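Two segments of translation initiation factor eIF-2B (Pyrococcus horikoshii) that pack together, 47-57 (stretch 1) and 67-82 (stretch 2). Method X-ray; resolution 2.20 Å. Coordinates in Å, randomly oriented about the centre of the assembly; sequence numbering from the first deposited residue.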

# COMPACT_ATOMS: atom_id res chain seq x y z
N ALA B 47 34.49 -4.14 25.13
CA ALA B 47 33.23 -3.41 25.16
C ALA B 47 32.87 -2.90 23.77
O ALA B 47 31.70 -2.90 23.38
CB ALA B 47 33.32 -2.25 26.13
N ILE B 48 33.88 -2.47 23.02
CA ILE B 48 33.66 -1.97 21.67
C ILE B 48 33.22 -3.12 20.76
O ILE B 48 32.39 -2.94 19.87
CB ILE B 48 34.94 -1.31 21.11
CG1 ILE B 48 35.33 -0.12 21.99
CG2 ILE B 48 34.71 -0.85 19.68
CD1 ILE B 48 36.61 0.57 21.57
N MET B 49 33.77 -4.30 21.00
CA MET B 49 33.43 -5.48 20.21
C MET B 49 31.97 -5.84 20.45
O MET B 49 31.24 -6.19 19.53
CB MET B 49 34.31 -6.66 20.62
CG MET B 49 35.78 -6.49 20.27
SD MET B 49 36.10 -6.77 18.52
CE MET B 49 36.79 -8.43 18.59
N GLU B 50 31.55 -5.75 21.71
CA GLU B 50 30.18 -6.07 22.08
C GLU B 50 29.20 -5.02 21.57
O GLU B 50 28.13 -5.36 21.08
CB GLU B 50 30.06 -6.19 23.61
CG GLU B 50 28.67 -6.62 24.08
CD GLU B 50 28.64 -6.97 25.56
OE1 GLU B 50 28.91 -6.09 26.39
OE2 GLU B 50 28.33 -8.14 25.88
N LEU B 51 29.57 -3.74 21.68
CA LEU B 51 28.70 -2.67 21.21
C LEU B 51 28.57 -2.74 19.69
O LEU B 51 27.51 -2.44 19.14
CB LEU B 51 29.23 -1.30 21.64
CG LEU B 51 28.32 -0.12 21.30
CD1 LEU B 51 26.92 -0.38 21.85
CD2 LEU B 51 28.89 1.16 21.89
N ARG B 52 29.64 -3.12 19.01
CA ARG B 52 29.62 -3.25 17.56
C ARG B 52 28.47 -4.17 17.17
O ARG B 52 27.72 -3.89 16.23
CB ARG B 52 30.93 -3.88 17.05
CG ARG B 52 32.00 -2.90 16.63
CD ARG B 52 33.18 -3.66 16.03
NE ARG B 52 34.15 -2.77 15.40
CZ ARG B 52 35.22 -3.18 14.74
NH1 ARG B 52 35.47 -4.47 14.61
NH2 ARG B 52 36.06 -2.29 14.21
N GLU B 53 28.35 -5.27 17.90
CA GLU B 53 27.31 -6.26 17.64
C GLU B 53 25.91 -5.79 18.04
O GLU B 53 24.97 -5.95 17.26
CB GLU B 53 27.67 -7.55 18.37
CG GLU B 53 26.85 -8.75 17.95
CD GLU B 53 27.54 -10.06 18.30
OE1 GLU B 53 26.94 -11.13 18.06
OE2 GLU B 53 28.68 -10.01 18.80
N GLU B 54 25.78 -5.22 19.22
CA GLU B 54 24.49 -4.74 19.70
C GLU B 54 23.92 -3.63 18.82
O GLU B 54 22.71 -3.57 18.59
CB GLU B 54 24.60 -4.25 21.14
CG GLU B 54 25.02 -5.32 22.13
CD GLU B 54 24.12 -6.55 22.07
OE1 GLU B 54 22.89 -6.40 22.26
OE2 GLU B 54 24.64 -7.65 21.82
N VAL B 55 24.79 -2.74 18.35
CA VAL B 55 24.36 -1.63 17.50
C VAL B 55 23.77 -2.14 16.19
O VAL B 55 22.76 -1.64 15.72
CB VAL B 55 25.55 -0.69 17.19
CG1 VAL B 55 25.11 0.39 16.22
CG2 VAL B 55 26.04 -0.05 18.48
N VAL B 56 24.42 -3.14 15.60
CA VAL B 56 23.95 -3.72 14.35
C VAL B 56 22.64 -4.49 14.57
O VAL B 56 21.79 -4.53 13.68
CB VAL B 56 25.02 -4.66 13.74
CG1 VAL B 56 24.44 -5.46 12.60
CG2 VAL B 56 26.20 -3.83 13.24
N LYS B 57 22.49 -5.10 15.74
CA LYS B 57 21.28 -5.87 16.07
C LYS B 57 20.04 -4.99 16.19
O LYS B 57 18.92 -5.47 16.03
CB LYS B 57 21.46 -6.64 17.38
CG LYS B 57 22.40 -7.83 17.29
CD LYS B 57 22.48 -8.53 18.64
CE LYS B 57 23.52 -9.65 18.64
NZ LYS B 57 23.72 -10.22 20.01
N ASN B 67 28.08 0.08 9.05
CA ASN B 67 29.24 0.89 8.68
C ASN B 67 29.75 1.69 9.88
O ASN B 67 30.95 1.95 9.98
CB ASN B 67 28.91 1.82 7.51
CG ASN B 67 28.82 1.07 6.19
OD1 ASN B 67 29.62 0.17 5.93
ND2 ASN B 67 27.87 1.44 5.35
N LEU B 68 28.85 2.09 10.77
CA LEU B 68 29.26 2.83 11.96
C LEU B 68 30.15 1.91 12.79
O LEU B 68 31.22 2.31 13.25
CB LEU B 68 28.04 3.23 12.80
CG LEU B 68 28.30 3.59 14.27
CD1 LEU B 68 29.20 4.82 14.36
CD2 LEU B 68 26.99 3.84 14.98
N ALA B 69 29.71 0.66 12.94
CA ALA B 69 30.44 -0.34 13.71
C ALA B 69 31.85 -0.61 13.19
O ALA B 69 32.78 -0.77 13.98
CB ALA B 69 29.64 -1.64 13.75
N ARG B 70 32.02 -0.67 11.88
CA ARG B 70 33.33 -0.92 11.30
C ARG B 70 34.21 0.33 11.34
O ARG B 70 35.43 0.24 11.25
CB ARG B 70 33.22 -1.39 9.84
CG ARG B 70 32.45 -2.69 9.64
CD ARG B 70 32.94 -3.79 10.57
NE ARG B 70 32.35 -5.07 10.22
CZ ARG B 70 32.27 -6.11 11.04
NH1 ARG B 70 32.74 -6.02 12.28
NH2 ARG B 70 31.73 -7.25 10.63
N PHE B 71 33.58 1.49 11.47
CA PHE B 71 34.30 2.75 11.52
C PHE B 71 34.98 2.92 12.87
O PHE B 71 36.09 3.46 12.96
CB PHE B 71 33.36 3.92 11.27
CG PHE B 71 34.06 5.22 11.03
CD1 PHE B 71 34.67 5.48 9.81
CD2 PHE B 71 34.13 6.18 12.03
CE1 PHE B 71 35.35 6.69 9.59
CE2 PHE B 71 34.80 7.39 11.82
CZ PHE B 71 35.41 7.64 10.60
N ILE B 72 34.31 2.48 13.93
CA ILE B 72 34.86 2.58 15.28
C ILE B 72 35.90 1.48 15.47
O ILE B 72 35.58 0.30 15.41
CB ILE B 72 33.75 2.46 16.36
CG1 ILE B 72 33.02 3.80 16.52
CG2 ILE B 72 34.36 2.08 17.70
CD1 ILE B 72 32.57 4.43 15.24
N PRO B 73 37.17 1.87 15.69
CA PRO B 73 38.25 0.90 15.88
C PRO B 73 38.21 0.19 17.22
O PRO B 73 37.74 0.74 18.21
CB PRO B 73 39.50 1.76 15.73
CG PRO B 73 39.06 3.04 16.37
CD PRO B 73 37.68 3.25 15.78
N VAL B 74 38.71 -1.04 17.24
CA VAL B 74 38.78 -1.81 18.47
C VAL B 74 40.11 -1.35 19.07
O VAL B 74 41.18 -1.84 18.69
CB VAL B 74 38.81 -3.32 18.19
CG1 VAL B 74 39.00 -4.09 19.49
CG2 VAL B 74 37.52 -3.75 17.51
N THR B 75 40.03 -0.39 19.98
CA THR B 75 41.22 0.18 20.60
C THR B 75 41.02 0.37 22.10
O THR B 75 39.90 0.28 22.60
CB THR B 75 41.53 1.56 19.98
OG1 THR B 75 42.71 2.11 20.57
CG2 THR B 75 40.36 2.51 20.21
N ASN B 76 42.11 0.61 22.82
CA ASN B 76 42.04 0.84 24.26
C ASN B 76 42.24 2.32 24.53
O ASN B 76 42.32 2.75 25.69
CB ASN B 76 43.12 0.03 25.00
CG ASN B 76 44.52 0.29 24.46
OD1 ASN B 76 44.90 1.42 24.17
ND2 ASN B 76 45.30 -0.78 24.33
N ARG B 77 42.30 3.11 23.46
CA ARG B 77 42.48 4.55 23.57
C ARG B 77 41.18 5.35 23.61
O ARG B 77 40.51 5.53 22.59
CB ARG B 77 43.36 5.06 22.43
CG ARG B 77 44.83 4.77 22.60
CD ARG B 77 45.64 5.98 22.17
NE ARG B 77 46.02 5.92 20.77
CZ ARG B 77 46.35 6.98 20.04
NH1 ARG B 77 46.36 8.19 20.57
NH2 ARG B 77 46.69 6.82 18.77
N ARG B 78 40.85 5.85 24.79
CA ARG B 78 39.65 6.64 25.01
C ARG B 78 39.53 7.75 23.97
O ARG B 78 38.50 7.88 23.30
CB ARG B 78 39.69 7.26 26.40
CG ARG B 78 38.42 7.99 26.81
CD ARG B 78 38.59 8.67 28.17
NE ARG B 78 39.25 7.80 29.15
CZ ARG B 78 38.77 6.63 29.54
NH1 ARG B 78 37.63 6.16 29.05
NH2 ARG B 78 39.45 5.90 30.43
N ASP B 79 40.58 8.55 23.86
CA ASP B 79 40.61 9.66 22.93
C ASP B 79 40.40 9.25 21.47
O ASP B 79 39.89 10.03 20.67
CB ASP B 79 41.93 10.43 23.08
CG ASP B 79 43.14 9.53 22.92
OD1 ASP B 79 43.28 8.57 23.70
OD2 ASP B 79 43.95 9.79 22.00
N ILE B 80 40.81 8.03 21.11
CA ILE B 80 40.64 7.57 19.74
C ILE B 80 39.17 7.21 19.52
O ILE B 80 38.54 7.64 18.55
CB ILE B 80 41.51 6.33 19.43
CG1 ILE B 80 43.00 6.69 19.56
CG2 ILE B 80 41.22 5.83 18.02
CD1 ILE B 80 43.51 7.70 18.54
N LEU B 81 38.62 6.41 20.43
CA LEU B 81 37.23 6.00 20.36
C LEU B 81 36.33 7.22 20.19
O LEU B 81 35.51 7.28 19.28
CB LEU B 81 36.83 5.24 21.63
CG LEU B 81 35.36 4.86 21.79
CD1 LEU B 81 34.84 4.17 20.53
CD2 LEU B 81 35.21 3.95 23.00
N LYS B 82 36.51 8.20 21.07
CA LYS B 82 35.73 9.43 21.03
C LYS B 82 35.91 10.16 19.71
O LYS B 82 34.93 10.55 19.07
CB LYS B 82 36.14 10.36 22.18
CG LYS B 82 35.53 11.76 22.07
CD LYS B 82 35.94 12.66 23.23
CE LYS B 82 35.28 14.03 23.11
NZ LYS B 82 35.61 14.93 24.26

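The polar centre of this contact is a single side chain, R52, reaching from the helix of stretch 1 to backbone carbonyls where the helix 67-71 runs out. I72 is the first residue to leave helical phi/psi, and neither A69 O nor I72 O accepts a backbone hydrogen bond within the stretch; both take R52 instead. The best-formed bond runs from R52 NH2 to I72 O, 2.9 Å with an N-H...O angle of 152°, and that oxygen lies at the edge of the guanidinium, near its plane, where the N-H groups point. R52 NE adds two weak bonds: one to A69 O at 2.8 Å, short but bent to 119°, and one to I72 O at 3.4 Å. I72 O is therefore shared by NE and NH2 of the same group. One rule follows: an arginine can grip the end of a helix through main-chain acceptors, without any acidic partner.

The reach depends on an extended chain. The CA-to-CB bond of R52 points sideways, chi2 and chi3 are both t, and chi1 sits between wells at -94°. On the way, R52 CG packs 3.9 Å from A69 CB, and V74 CG2 covers one face of the guanidinium, 3.6 Å from R52 NH1. Less favourable is the approach of R70, whose NH1 comes within 3.9 Å of R52 NH1, two like charges close together.

The small A69 sits where the backbones come close, with A69 CA 4.9 Å from R52 CA. Its CB points toward stretch 1, and A69 CB also meets V56 CG2 at 4.1 Å. The helices 47-57 and 67-71 run nearly antiparallel, at 169°, with axes approaching to 9.1 Å; one turn from R52, V55 CG1 touches L68 CD2 at 4.1 Å.

Toward the start of stretch 1, packing passes from helix 67-71 to the loop that follows that helix. I48 points toward stretch 2 in an m, t rotamer and uses both of its branches: I48 CG2 lies 3.6 Å from I72 CG2, while I48 CD1 reaches L81 CD2 at 3.9 Å, so this one residue bridges the loop and the next helix. I48 CD1 also lies 3.5 Å from both P73 O and T75 O, contacts of packing with backbone. Beside it, the exposed M49 sets its SD 3.5 Å from V74 CG2, so V74 touches both the methionine sulphur and the arginine face with one methyl.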